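Local coordinates for OTU domain-containing protein wMelOTU (Wolbachia pipientis wMel, PDB 6W9O), which probably cleaves ubiquitin from modified proteins as a bacterial OTU-family cysteine protease (deubiquitinase), at residues 51-59 against 71-79. Residues are numbered along the deposited sequence; the frame is centred on the assembly and turned at random.
Sequences GSCFFDSFR and TAEKLRNDC
Phe55 and Arg76 both hold CG beside the backbone N (chi1 -71° for Arg76), and this sets the Phe55 ring against the Arg76 chain. From CG to NE the arginine runs extended over one face of the ring, and the two side chains cross at about a right angle. Arg76 CG sits over the centre of that face, 3.7 Å from the centroid of Phe55, a CH-pi contact. Phe54 covers the opposite face. Further out, Phe55 CE2 lies over one face of the guanidinium, 3.4 Å from Arg76 CZ. The two planes are 44° apart, so the groups are tilted rather than stacked flat. Arg76 then grips Ser52 side-on. NE and NH2 both donate to the one hydroxyl oxygen, at 3.1 Å and 2.9 Å from Ser52 OG, and it lies almost in the guanidinium plane. The carbonyls of Ile117 and Arg122 hold NH1, which further fixes the buried group.

The contact joins helices 53-66 and 72-84 of the OTU-like cysteine protease fold. Their short segments cross at 108°, with axes 8.8 Å apart. Phe55 is the knob, set in a hole formed by Ala72, Leu75, Arg76 and Cys79. Phe55 CB meets Ala72 CB at 4.0 Å, and Cys79 SG lies at the ring edge. Leu75 CD1 touches both Phe58 CD2, at 4.1 Å, and Arg59 CB, at 4.0 Å. Helix 126-137 adds Leu133 against Phe58 and Tyr137 against Leu75. At the more open end, Arg59 bends at chi3. Its CD packs beside Thr71 CA, while NE and NH2 form a salt bridge with Asp56 OD1.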
loop_
_atom_site.group_PDB
_atom_site.type_symbol
_atom_site.label_atom_id
_atom_site.label_comp_id
_atom_site.label_asym_id
_atom_site.label_seq_id
_atom_site.Cartn_x
_atom_site.Cartn_y
_atom_site.Cartn_z
ATOM N N GLY A 51 -12.361 -1.275 6.855
ATOM C CA GLY A 51 -12.288 -0.607 5.576
ATOM C C GLY A 51 -10.890 -0.079 5.292
ATOM O O GLY A 51 -10.608 0.350 4.159
ATOM N N SER A 52 -10.025 -0.014 6.320
ATOM C CA SER A 52 -8.699 0.556 6.163
ATOM C C SER A 52 -7.608 -0.491 5.993
ATOM O O SER A 52 -6.428 -0.164 6.176
ATOM C CB SER A 52 -8.375 1.445 7.362
ATOM O OG SER A 52 -9.233 2.605 7.278
ATOM N N CYS A 53 -7.950 -1.711 5.544
ATOM C CA CYS A 53 -6.909 -2.746 5.460
ATOM C C CYS A 53 -5.775 -2.375 4.522
ATOM O O CYS A 53 -4.657 -2.856 4.720
ATOM C CB CYS A 53 -7.510 -4.082 5.009
ATOM S SG CYS A 53 -8.214 -4.091 3.331
ATOM N N PHE A 54 -6.021 -1.596 3.452
ATOM C CA PHE A 54 -4.905 -1.245 2.578
ATOM C C PHE A 54 -3.918 -0.397 3.336
ATOM O O PHE A 54 -2.703 -0.677 3.331
ATOM C CB PHE A 54 -5.403 -0.433 1.345
ATOM C CG PHE A 54 -4.277 0.139 0.569
ATOM C CD1 PHE A 54 -3.475 -0.695 -0.240
ATOM C CD2 PHE A 54 -3.944 1.456 0.737
ATOM C CE1 PHE A 54 -2.357 -0.204 -0.868
ATOM C CE2 PHE A 54 -2.820 1.984 0.110
ATOM C CZ PHE A 54 -2.005 1.137 -0.689
ATOM N N PHE A 55 -4.424 0.638 3.995
ATOM C CA PHE A 55 -3.558 1.570 4.725
ATOM C C PHE A 55 -2.859 0.874 5.873
ATOM O O PHE A 55 -1.653 1.133 6.137
ATOM C CB PHE A 55 -4.420 2.732 5.236
ATOM C CG PHE A 55 -5.094 3.481 4.100
ATOM C CD1 PHE A 55 -4.405 4.393 3.333
ATOM C CD2 PHE A 55 -6.429 3.209 3.811
ATOM C CE1 PHE A 55 -5.008 5.034 2.278
ATOM C CE2 PHE A 55 -7.038 3.865 2.752
ATOM C CZ PHE A 55 -6.344 4.772 2.001
ATOM N N ASP A 56 -3.579 0.007 6.575
ATOM C CA ASP A 56 -2.980 -0.712 7.711
ATOM C C ASP A 56 -1.925 -1.708 7.232
ATOM O O ASP A 56 -0.897 -1.905 7.927
ATOM C CB ASP A 56 -4.074 -1.434 8.486
ATOM C CG ASP A 56 -3.595 -1.919 9.852
ATOM O OD1 ASP A 56 -3.068 -1.055 10.597
ATOM O OD2 ASP A 56 -3.831 -3.104 10.227
ATOM N N SER A 57 -2.144 -2.368 6.104
ATOM C CA SER A 57 -1.124 -3.293 5.582
ATOM C C SER A 57 0.119 -2.530 5.151
ATOM O O SER A 57 1.264 -2.908 5.507
ATOM C CB SER A 57 -1.697 -4.039 4.368
ATOM O OG SER A 57 -2.784 -4.856 4.762
ATOM N N PHE A 58 -0.063 -1.409 4.440
ATOM C CA PHE A 58 1.070 -0.567 4.046
ATOM C C PHE A 58 1.818 -0.063 5.270
ATOM O O PHE A 58 3.050 -0.111 5.311
ATOM C CB PHE A 58 0.533 0.620 3.215
ATOM C CG PHE A 58 1.600 1.477 2.577
ATOM C CD1 PHE A 58 1.916 1.325 1.213
ATOM C CD2 PHE A 58 2.269 2.468 3.319
ATOM C CE1 PHE A 58 2.924 2.117 0.640
ATOM C CE2 PHE A 58 3.239 3.277 2.706
ATOM C CZ PHE A 58 3.574 3.035 1.366
ATOM N N ARG A 59 1.093 0.416 6.279
ATOM C CA ARG A 59 1.733 0.921 7.516
ATOM C C ARG A 59 2.609 -0.140 8.157
ATOM O O ARG A 59 3.704 0.186 8.658
ATOM C CB ARG A 59 0.606 1.292 8.525
ATOM C CG ARG A 59 1.053 1.420 9.989
ATOM C CD ARG A 59 -0.126 1.644 10.886
ATOM N NE ARG A 59 -0.714 0.373 11.298
ATOM C CZ ARG A 59 -0.230 -0.438 12.245
ATOM N NH1 ARG A 59 0.923 -0.174 12.872
ATOM N NH2 ARG A 59 -0.918 -1.532 12.573
ATOM N N THR A 71 0.285 6.229 11.353
ATOM C CA THR A 71 -1.008 5.560 11.535
ATOM C C THR A 71 -1.752 5.436 10.208
ATOM O O THR A 71 -1.468 6.123 9.229
ATOM C CB THR A 71 -1.904 6.328 12.506
ATOM O OG1 THR A 71 -2.214 7.606 11.927
ATOM C CG2 THR A 71 -1.233 6.501 13.883
ATOM N N ALA A 72 -2.733 4.540 10.199
ATOM C CA ALA A 72 -3.563 4.406 9.017
ATOM C C ALA A 72 -4.305 5.706 8.718
ATOM O O ALA A 72 -4.484 6.077 7.531
ATOM C CB ALA A 72 -4.532 3.227 9.215
ATOM N N GLU A 73 -4.732 6.415 9.761
ATOM C CA GLU A 73 -5.389 7.712 9.556
ATOM C C GLU A 73 -4.437 8.713 8.921
ATOM O O GLU A 73 -4.841 9.502 8.058
ATOM C CB GLU A 73 -5.964 8.255 10.873
ATOM C CG GLU A 73 -6.602 9.607 10.709
ATOM C CD GLU A 73 -7.143 10.159 12.011
ATOM O OE1 GLU A 73 -8.015 11.052 11.948
ATOM O OE2 GLU A 73 -6.693 9.709 13.096
ATOM N N LYS A 74 -3.172 8.736 9.375
ATOM C CA LYS A 74 -2.220 9.665 8.786
ATOM C C LYS A 74 -1.989 9.338 7.312
ATOM O O LYS A 74 -1.863 10.260 6.506
ATOM C CB LYS A 74 -0.902 9.591 9.573
ATOM C CG LYS A 74 0.264 10.435 8.972
ATOM C CD LYS A 74 -0.011 11.896 8.885
ATOM C CE LYS A 74 1.311 12.671 8.661
ATOM N NZ LYS A 74 1.020 14.136 8.557
ATOM N N LEU A 75 -1.969 8.044 6.944
ATOM C CA LEU A 75 -1.794 7.678 5.539
ATOM C C LEU A 75 -2.974 8.169 4.693
ATOM O O LEU A 75 -2.768 8.694 3.588
ATOM C CB LEU A 75 -1.604 6.169 5.364
ATOM C CG LEU A 75 -0.319 5.695 6.037
ATOM C CD1 LEU A 75 -0.349 4.175 5.986
ATOM C CD2 LEU A 75 0.936 6.199 5.288
ATOM N N ARG A 76 -4.211 8.074 5.220
ATOM C CA ARG A 76 -5.351 8.669 4.503
ATOM C C ARG A 76 -5.172 10.173 4.392
ATOM O O ARG A 76 -5.423 10.763 3.339
ATOM C CB ARG A 76 -6.675 8.348 5.217
ATOM C CG ARG A 76 -7.092 6.876 5.104
ATOM C CD ARG A 76 -8.405 6.679 5.861
ATOM N NE ARG A 76 -8.922 5.302 5.710
ATOM C CZ ARG A 76 -9.622 4.879 4.649
ATOM N NH1 ARG A 76 -9.889 5.692 3.604
ATOM N NH2 ARG A 76 -10.049 3.613 4.636
ATOM N N ASN A 77 -4.697 10.830 5.471
ATOM C CA ASN A 77 -4.494 12.281 5.400
ATOM C C ASN A 77 -3.425 12.667 4.369
ATOM O O ASN A 77 -3.540 13.722 3.730
ATOM C CB ASN A 77 -4.091 12.804 6.769
ATOM C CG ASN A 77 -4.214 14.287 6.825
ATOM O OD1 ASN A 77 -5.346 14.832 6.778
ATOM N ND2 ASN A 77 -3.066 14.981 6.929
ATOM N N ASP A 78 -2.402 11.828 4.197
ATOM C CA ASP A 78 -1.381 12.083 3.169
ATOM C C ASP A 78 -2.020 12.065 1.780
ATOM O O ASP A 78 -1.644 12.846 0.891
ATOM C CB ASP A 78 -0.324 10.963 3.181
ATOM C CG ASP A 78 0.582 10.949 4.453
ATOM O OD1 ASP A 78 0.759 12.011 5.107
ATOM O OD2 ASP A 78 1.085 9.832 4.732
ATOM N N CYS A 79 -3.051 11.238 1.612
ATOM C CA CYS A 79 -3.709 11.179 0.307
ATOM C C CYS A 79 -4.620 12.376 0.128
ATOM O O CYS A 79 -4.676 12.969 -0.958
ATOM C CB CYS A 79 -4.498 9.861 0.200
ATOM S SG CYS A 79 -3.363 8.409 0.145
#